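Local coordinates for SIRV1 hypothetical protein ORF119 (Sulfolobus islandicus rudivirus 1 variant xx, PDB 2X3G) that is of unknown function; it is a small protein of an archaeal rod-shaped virus with a probable ferredoxin-like fold, possibly associated with the host membrane, at residues H10-I21 with S88-I99. Numbering follows the deposited sequence.
Sequences HFSYIYTYFITI and SDIRIELVPKSI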
ATOM      1  N   HIS A  10      -5.098   2.040 -21.643  1.00 14.63           N
ATOM      2  CA  HIS A  10      -4.013   1.368 -22.354  1.00 13.99           C
ATOM      3  C   HIS A  10      -4.392   1.094 -23.811  1.00 14.23           C
ATOM      4  O   HIS A  10      -3.575   1.239 -24.718  1.00 14.02           O
ATOM      5  CB  HIS A  10      -3.692   0.042 -21.684  1.00 13.31           C
ATOM      6  CG  HIS A  10      -2.479  -0.631 -22.235  1.00 13.37           C
ATOM      7  ND1 HIS A  10      -1.308   0.036 -22.503  1.00 13.12           N
ATOM      8  CD2 HIS A  10      -2.258  -1.927 -22.561  1.00 11.86           C
ATOM      9  CE1 HIS A  10      -0.411  -0.820 -22.964  1.00 14.32           C
ATOM     10  NE2 HIS A  10      -0.957  -2.020 -22.987  1.00 14.13           N
ATOM     11  N   PHE A  11      -5.640   0.708 -24.020  1.00 14.51           N
ATOM     12  CA  PHE A  11      -6.081   0.267 -25.333  1.00 14.69           C
ATOM     13  C   PHE A  11      -6.879   1.324 -26.082  1.00 15.11           C
ATOM     14  O   PHE A  11      -7.521   1.004 -27.090  1.00 15.38           O
ATOM     15  CB  PHE A  11      -6.858  -1.043 -25.194  1.00 15.58           C
ATOM     16  CG  PHE A  11      -6.008  -2.227 -24.871  1.00 15.43           C
ATOM     17  CD1 PHE A  11      -5.094  -2.694 -25.796  1.00 16.67           C
ATOM     18  CD2 PHE A  11      -6.135  -2.903 -23.652  1.00 15.94           C
ATOM     19  CE1 PHE A  11      -4.317  -3.809 -25.521  1.00 18.96           C
ATOM     20  CE2 PHE A  11      -5.374  -4.020 -23.380  1.00 17.53           C
ATOM     21  CZ  PHE A  11      -4.460  -4.469 -24.303  1.00 17.96           C
ATOM     22  N   SER A  12      -6.840   2.576 -25.609  1.00 14.45           N
ATOM     23  CA  SER A  12      -7.431   3.710 -26.328  1.00 14.93           C
ATOM     24  C   SER A  12      -6.451   4.849 -26.590  1.00 14.67           C
ATOM     25  O   SER A  12      -6.763   5.768 -27.338  1.00 14.09           O
ATOM     26  CB  SER A  12      -8.664   4.246 -25.578  1.00 15.23           C
ATOM     27  OG  SER A  12      -8.403   4.447 -24.196  1.00 14.97           O
ATOM     28  N   TYR A  13      -5.273   4.796 -25.968  1.00 14.39           N
ATOM     29  CA  TYR A  13      -4.210   5.768 -26.202  1.00 14.88           C
ATOM     30  C   TYR A  13      -3.061   5.133 -26.954  1.00 14.75           C
ATOM     31  O   TYR A  13      -2.724   3.987 -26.710  1.00 15.23           O
ATOM     32  CB  TYR A  13      -3.722   6.364 -24.861  1.00 14.41           C
ATOM     33  CG  TYR A  13      -4.721   7.338 -24.309  1.00 15.16           C
ATOM     34  CD1 TYR A  13      -4.578   8.709 -24.516  1.00 15.17           C
ATOM     35  CD2 TYR A  13      -5.856   6.912 -23.652  1.00 13.67           C
ATOM     36  CE1 TYR A  13      -5.499   9.585 -24.040  1.00 16.00           C
ATOM     37  CE2 TYR A  13      -6.780   7.787 -23.168  1.00 16.01           C
ATOM     38  CZ  TYR A  13      -6.612   9.136 -23.378  1.00 16.85           C
ATOM     39  OH  TYR A  13      -7.551  10.038 -22.931  1.00 16.98           O
ATOM     40  N   ILE A  14      -2.428   5.899 -27.844  1.00 15.60           N
ATOM     41  CA  ILE A  14      -1.385   5.322 -28.685  1.00 15.97           C
ATOM     42  C   ILE A  14      -0.217   4.866 -27.822  1.00 15.26           C
ATOM     43  O   ILE A  14       0.268   3.743 -27.967  1.00 16.45           O
ATOM     44  CB  ILE A  14      -0.927   6.325 -29.775  1.00 16.09           C
ATOM     45  CG1 ILE A  14      -2.063   6.578 -30.772  1.00 17.49           C
ATOM     46  CG2 ILE A  14       0.277   5.801 -30.523  1.00 15.96           C
ATOM     47  CD1 ILE A  14      -1.822   7.791 -31.625  1.00 18.97           C
ATOM     48  N   TYR A  15       0.159   5.706 -26.864  1.00 14.78           N
ATOM     49  CA  TYR A  15       1.349   5.474 -26.051  1.00 14.50           C
ATOM     50  C   TYR A  15       1.005   5.292 -24.582  1.00 14.41           C
ATOM     51  O   TYR A  15       0.293   6.104 -24.006  1.00 15.61           O
ATOM     52  CB  TYR A  15       2.327   6.633 -26.193  1.00 15.72           C
ATOM     53  CG  TYR A  15       2.656   6.948 -27.631  1.00 15.06           C
ATOM     54  CD1 TYR A  15       3.473   6.099 -28.354  1.00 18.72           C
ATOM     55  CD2 TYR A  15       2.116   8.075 -28.280  1.00 18.07           C
ATOM     56  CE1 TYR A  15       3.755   6.352 -29.700  1.00 20.25           C
ATOM     57  CE2 TYR A  15       2.389   8.333 -29.601  1.00 18.54           C
ATOM     58  CZ  TYR A  15       3.223   7.483 -30.305  1.00 19.74           C
ATOM     59  OH  TYR A  15       3.516   7.716 -31.627  1.00 21.05           O
ATOM     60  N   THR A  16       1.508   4.201 -24.009  1.00 14.30           N
ATOM     61  CA  THR A  16       1.448   3.942 -22.572  1.00 13.32           C
ATOM     62  C   THR A  16       2.891   3.836 -22.088  1.00 13.62           C
ATOM     63  O   THR A  16       3.589   2.872 -22.416  1.00 13.89           O
ATOM     64  CB  THR A  16       0.772   2.610 -22.233  1.00 13.86           C
ATOM     65  OG1 THR A  16      -0.586   2.584 -22.713  1.00 12.34           O
ATOM     66  CG2 THR A  16       0.777   2.426 -20.723  1.00 13.76           C
ATOM     67  N   TYR A  17       3.326   4.838 -21.335  1.00 14.42           N
ATOM     68  CA  TYR A  17       4.689   4.875 -20.808  1.00 13.91           C
ATOM     69  C   TYR A  17       4.664   4.464 -19.348  1.00 14.33           C
ATOM     70  O   TYR A  17       3.882   5.010 -18.567  1.00 14.93           O
ATOM     71  CB  TYR A  17       5.250   6.277 -20.907  1.00 14.26           C
ATOM     72  CG  TYR A  17       5.467   6.778 -22.304  1.00 12.97           C
ATOM     73  CD1 TYR A  17       6.575   6.384 -23.028  1.00 13.77           C
ATOM     74  CD2 TYR A  17       4.544   7.639 -22.906  1.00 13.42           C
ATOM     75  CE1 TYR A  17       6.798   6.851 -24.307  1.00 16.31           C
ATOM     76  CE2 TYR A  17       4.764   8.121 -24.206  1.00 13.00           C
ATOM     77  CZ  TYR A  17       5.902   7.703 -24.892  1.00 14.24           C
ATOM     78  OH  TYR A  17       6.158   8.139 -26.156  1.00 16.89           O
ATOM     79  N   PHE A  18       5.519   3.503 -19.001  1.00 14.90           N
ATOM     80  CA  PHE A  18       5.725   3.038 -17.638  1.00 14.66           C
ATOM     81  C   PHE A  18       7.063   3.594 -17.189  1.00 15.05           C
ATOM     82  O   PHE A  18       8.101   3.198 -17.703  1.00 15.47           O
ATOM     83  CB  PHE A  18       5.676   1.495 -17.579  1.00 16.14           C
ATOM     84  CG  PHE A  18       6.049   0.915 -16.252  1.00 16.36           C
ATOM     85  CD1 PHE A  18       5.549   1.456 -15.082  1.00 19.92           C
ATOM     86  CD2 PHE A  18       6.888  -0.180 -16.175  1.00 20.89           C
ATOM     87  CE1 PHE A  18       5.918   0.944 -13.854  1.00 20.46           C
ATOM     88  CE2 PHE A  18       7.243  -0.716 -14.960  1.00 21.69           C
ATOM     89  CZ  PHE A  18       6.757  -0.154 -13.789  1.00 20.91           C
ATOM     90  N   ILE A  19       7.002   4.553 -16.261  1.00 13.62           N
ATOM     91  CA  ILE A  19       8.158   5.241 -15.741  1.00 14.13           C
ATOM     92  C   ILE A  19       8.391   4.871 -14.275  1.00 14.77           C
ATOM     93  O   ILE A  19       7.490   4.960 -13.447  1.00 14.64           O
ATOM     94  CB  ILE A  19       7.929   6.757 -15.827  1.00 13.75           C
ATOM     95  CG1 ILE A  19       7.374   7.152 -17.206  1.00 15.97           C
ATOM     96  CG2 ILE A  19       9.212   7.525 -15.417  1.00 13.12           C
ATOM     97  CD1 ILE A  19       6.938   8.619 -17.282  1.00 14.09           C
ATOM     98  N   THR A  20       9.610   4.435 -13.966  1.00 15.82           N
ATOM     99  CA  THR A  20      10.001   4.169 -12.618  1.00 16.81           C
ATOM    100  C   THR A  20      11.083   5.161 -12.225  1.00 17.48           C
ATOM    101  O   THR A  20      12.063   5.339 -12.946  1.00 16.15           O
ATOM    102  CB  THR A  20      10.511   2.745 -12.467  1.00 18.63           C
ATOM    103  OG1 THR A  20       9.529   1.865 -12.989  1.00 20.56           O
ATOM    104  CG2 THR A  20      10.740   2.408 -10.996  1.00 20.89           C
ATOM    105  N   ILE A  21      10.901   5.786 -11.069  1.00 17.63           N
ATOM    106  CA  ILE A  21      11.825   6.810 -10.582  1.00 18.89           C
ATOM    107  C   ILE A  21      12.260   6.398  -9.185  1.00 19.92           C
ATOM    108  O   ILE A  21      11.418   6.077  -8.347  1.00 20.05           O
ATOM    109  CB  ILE A  21      11.145   8.212 -10.559  1.00 18.97           C
ATOM    110  CG1 ILE A  21      10.526   8.523 -11.921  1.00 18.81           C
ATOM    111  CG2 ILE A  21      12.130   9.323 -10.109  1.00 20.03           C
ATOM    112  CD1 ILE A  21       9.040   8.256 -11.975  1.00 18.44           C
ATOM    113  N   SER A  88      17.578  11.682  -9.934  1.00 27.99           N
ATOM    114  CA  SER A  88      16.745  10.491  -9.884  1.00 26.08           C
ATOM    115  C   SER A  88      17.326   9.467 -10.826  1.00 24.01           C
ATOM    116  O   SER A  88      17.924   9.838 -11.833  1.00 24.95           O
ATOM    117  CB  SER A  88      15.328  10.810 -10.339  1.00 24.72           C
ATOM    118  OG  SER A  88      14.643  11.589  -9.377  1.00 28.86           O
ATOM    119  N   ASP A  89      17.194   8.191 -10.472  1.00 21.96           N
ATOM    120  CA  ASP A  89      17.344   7.094 -11.424  1.00 20.37           C
ATOM    121  C   ASP A  89      16.004   6.816 -12.081  1.00 18.40           C
ATOM    122  O   ASP A  89      15.042   6.399 -11.406  1.00 16.89           O
ATOM    123  CB  ASP A  89      17.850   5.851 -10.714  1.00 21.08           C
ATOM    124  CG  ASP A  89      19.287   5.977 -10.271  1.00 24.08           C
ATOM    125  OD1 ASP A  89      20.070   6.742 -10.899  1.00 23.59           O
ATOM    126  OD2 ASP A  89      19.636   5.284  -9.304  1.00 25.48           O
ATOM    127  N   ILE A  90      15.936   7.019 -13.396  1.00 16.86           N
ATOM    128  CA  ILE A  90      14.685   6.968 -14.124  1.00 15.90           C
ATOM    129  C   ILE A  90      14.778   5.932 -15.234  1.00 16.61           C
ATOM    130  O   ILE A  90      15.762   5.893 -15.964  1.00 16.71           O
ATOM    131  CB  ILE A  90      14.341   8.353 -14.755  1.00 14.97           C
ATOM    132  CG1 ILE A  90      14.150   9.400 -13.646  1.00 15.70           C
ATOM    133  CG2 ILE A  90      13.132   8.243 -15.652  1.00 14.47           C
ATOM    134  CD1 ILE A  90      14.030  10.863 -14.110  1.00 17.32           C
ATOM    135  N   ARG A  91      13.748   5.106 -15.351  1.00 16.25           N
ATOM    136  CA  ARG A  91      13.614   4.182 -16.458  1.00 16.87           C
ATOM    137  C   ARG A  91      12.270   4.441 -17.107  1.00 16.01           C
ATOM    138  O   ARG A  91      11.287   4.701 -16.422  1.00 15.61           O
ATOM    139  CB  ARG A  91      13.731   2.750 -15.940  1.00 17.00           C
ATOM    140  CG  ARG A  91      13.582   1.696 -16.978  1.00 19.02           C
ATOM    141  CD  ARG A  91      13.621   0.335 -16.288  1.00 20.86           C
ATOM    142  NE  ARG A  91      13.355  -0.727 -17.235  1.00 24.76           N
ATOM    143  CZ  ARG A  91      13.528  -2.011 -16.963  1.00 26.14           C
ATOM    144  NH1 ARG A  91      13.987  -2.391 -15.777  1.00 29.79           N
ATOM    145  NH2 ARG A  91      13.260  -2.903 -17.892  1.00 28.15           N
ATOM    146  N   ILE A  92      12.254   4.442 -18.436  1.00 16.03           N
ATOM    147  CA  ILE A  92      11.034   4.656 -19.191  1.00 15.99           C
ATOM    148  C   ILE A  92      10.879   3.517 -20.191  1.00 16.39           C
ATOM    149  O   ILE A  92      11.805   3.204 -20.921  1.00 15.29           O
ATOM    150  CB  ILE A  92      11.015   6.016 -19.937  1.00 16.42           C
ATOM    151  CG1 ILE A  92      11.259   7.168 -18.971  1.00 15.02           C
ATOM    152  CG2 ILE A  92       9.676   6.211 -20.706  1.00 14.50           C
ATOM    153  CD1 ILE A  92      11.332   8.566 -19.643  1.00 16.25           C
ATOM    154  N   GLU A  93       9.686   2.920 -20.214  1.00 17.27           N
ATOM    155  CA  GLU A  93       9.378   1.802 -21.092  1.00 18.15           C
ATOM    156  C   GLU A  93       8.061   2.127 -21.771  1.00 17.60           C
ATOM    157  O   GLU A  93       7.167   2.714 -21.161  1.00 18.12           O
ATOM    158  CB  GLU A  93       9.209   0.489 -20.293  0.65 19.43           C
ATOM    159  CG  GLU A  93      10.472  -0.138 -19.728  0.65 23.11           C
ATOM    160  CD  GLU A  93      11.372  -0.762 -20.788  0.65 27.81           C
ATOM    161  OE1 GLU A  93      10.908  -1.008 -21.931  0.65 30.12           O
ATOM    162  OE2 GLU A  93      12.559  -1.006 -20.479  0.65 31.05           O
ATOM    163  N   LEU A  94       7.938   1.742 -23.032  1.00 17.56           N
ATOM    164  CA  LEU A  94       6.650   1.752 -23.691  1.00 17.02           C
ATOM    165  C   LEU A  94       6.048   0.415 -23.426  1.00 17.26           C
ATOM    166  O   LEU A  94       6.663  -0.607 -23.716  1.00 18.95           O
ATOM    167  CB  LEU A  94       6.792   1.945 -25.207  1.00 18.25           C
ATOM    168  CG  LEU A  94       6.464   3.303 -25.795  1.00 19.17           C
ATOM    169  CD1 LEU A  94       6.493   3.160 -27.328  1.00 22.64           C
ATOM    170  CD2 LEU A  94       5.106   3.845 -25.333  1.00 17.83           C
ATOM    171  N   VAL A  95       4.849   0.394 -22.860  1.00 15.95           N
ATOM    172  CA  VAL A  95       4.200  -0.870 -22.559  1.00 15.96           C
ATOM    173  C   VAL A  95       3.491  -1.375 -23.806  1.00 16.45           C
ATOM    174  O   VAL A  95       2.590  -0.706 -24.297  1.00 16.72           O
ATOM    175  CB  VAL A  95       3.153  -0.719 -21.436  1.00 15.64           C
ATOM    176  CG1 VAL A  95       2.527  -2.089 -21.149  1.00 16.02           C
ATOM    177  CG2 VAL A  95       3.827  -0.131 -20.181  1.00 16.37           C
ATOM    178  N   PRO A  96       3.862  -2.571 -24.297  1.00 17.59           N
ATOM    179  CA  PRO A  96       3.168  -3.043 -25.511  1.00 17.66           C
ATOM    180  C   PRO A  96       1.661  -3.244 -25.300  1.00 17.54           C
ATOM    181  O   PRO A  96       1.196  -3.513 -24.177  1.00 16.89           O
ATOM    182  CB  PRO A  96       3.859  -4.377 -25.820  1.00 19.01           C
ATOM    183  CG  PRO A  96       5.181  -4.310 -25.068  1.00 19.65           C
ATOM    184  CD  PRO A  96       4.864  -3.546 -23.826  1.00 18.20           C
ATOM    185  N   LYS A  97       0.918  -3.160 -26.396  1.00 17.69           N
ATOM    186  CA  LYS A  97      -0.536  -3.318 -26.359  1.00 17.74           C
ATOM    187  C   LYS A  97      -0.973  -4.765 -26.207  1.00 19.02           C
ATOM    188  O   LYS A  97      -1.595  -5.354 -27.117  1.00 18.93           O
ATOM    189  CB  LYS A  97      -1.159  -2.727 -27.618  1.00 17.00           C
ATOM    190  CG  LYS A  97      -0.840  -1.223 -27.827  1.00 15.90           C
ATOM    191  CD  LYS A  97      -1.122  -0.390 -26.561  1.00 13.40           C
ATOM    192  CE  LYS A  97      -0.996   1.122 -26.896  1.00 14.62           C
ATOM    193  NZ  LYS A  97      -1.093   2.000 -25.697  1.00 13.12           N
ATOM    194  N   SER A  98      -0.653  -5.353 -25.055  1.00 20.04           N
ATOM    195  CA  SER A  98      -1.081  -6.695 -24.729  1.00 21.77           C
ATOM    196  C   SER A  98      -1.664  -6.639 -23.329  1.00 21.60           C
ATOM    197  O   SER A  98      -1.210  -5.834 -22.511  1.00 19.99           O
ATOM    198  CB  SER A  98       0.069  -7.708 -24.845  1.00 23.68           C
ATOM    199  OG  SER A  98       0.598  -8.110 -23.595  1.00 25.70           O
ATOM    200  N   ILE A  99      -2.703  -7.442 -23.097  1.00 21.43           N
ATOM    201  CA  ILE A  99      -3.399  -7.468 -21.806  1.00 22.26           C
ATOM    202  C   ILE A  99      -2.451  -7.964 -20.738  1.00 21.85           C
ATOM    203  O   ILE A  99      -2.380  -7.397 -19.650  1.00 20.81           O
ATOM    204  CB  ILE A  99      -4.666  -8.342 -21.825  1.00 23.05           C
ATOM    205  CG1 ILE A  99      -5.721  -7.725 -22.747  1.00 24.51           C
ATOM    206  CG2 ILE A  99      -5.240  -8.506 -20.406  1.00 24.24           C
ATOM    207  CD1 ILE A  99      -6.886  -8.617 -23.083  1.00 25.19           C
TER
HETATM  208  O   HOH W   1       1.793   1.581 -25.512  1.00 18.15           O
HETATM  209  O   HOH W   2       9.949   1.742 -16.175  1.00 23.14           O
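Lys-97 NZ reaches into the loop after helix 2-10 and donates to two of its carbonyls: His-10 O at 2.8 Å, in the carbonyl plane, and Tyr-13 O, also at 2.8 Å and tilted from that plane. A weak third bond goes to Thr-16 OG1, and a water accepts from Lys-97 NZ and Thr-16 N and donates to Val-95 O, linking the two segments. The lysine chain bends at chi2 (-50°), which lays CD over one face of the His-10 imidazole, 4.0 Å from its centroid, a CH-pi contact offset toward the ring's rim. That ring uses both nitrogens: ND1 is hydrogen-bonded to Thr-16 OG1 at 2.7 Å, while NE2 donates to Pro-96 O at 2.9 Å, in the imidazole plane but from above the carbonyl plane. Ser-98 N meets the same oxygen from the opposite face. Beyond this cluster of polar contacts the chains pair as antiparallel strands, 15-21 against 89-94, starting with Val-95 N to Thr-16 O at 2.8 Å and continuing through doubly bonded Phe-18/Glu-93 and Thr-20/Arg-91. These are the first and fourth strands of the four-stranded antiparallel sheet, order 2-3-1-4, consistent with a ferredoxin-like fold, with 89-94 at one margin. On the sheet face bearing Tyr-17, Leu-94 CD2 sits over the phenol ring, 3.9 Å from the centroid; Ile-92 CG2 approaches the same ring obliquely, and Ile-19 and Ile-90 lie side by side, pointing the same way, and touch through their CG2 methyls. On the other face Phe-18, with CG anti to the backbone N (chi1 173°), turns its ring away from strand 89-94 toward helix 99-109, leaving CB against Val-95 CG2 (3.6 Å). Phe-11 presents its ring edge to Lys-97 O and Ile-99 N.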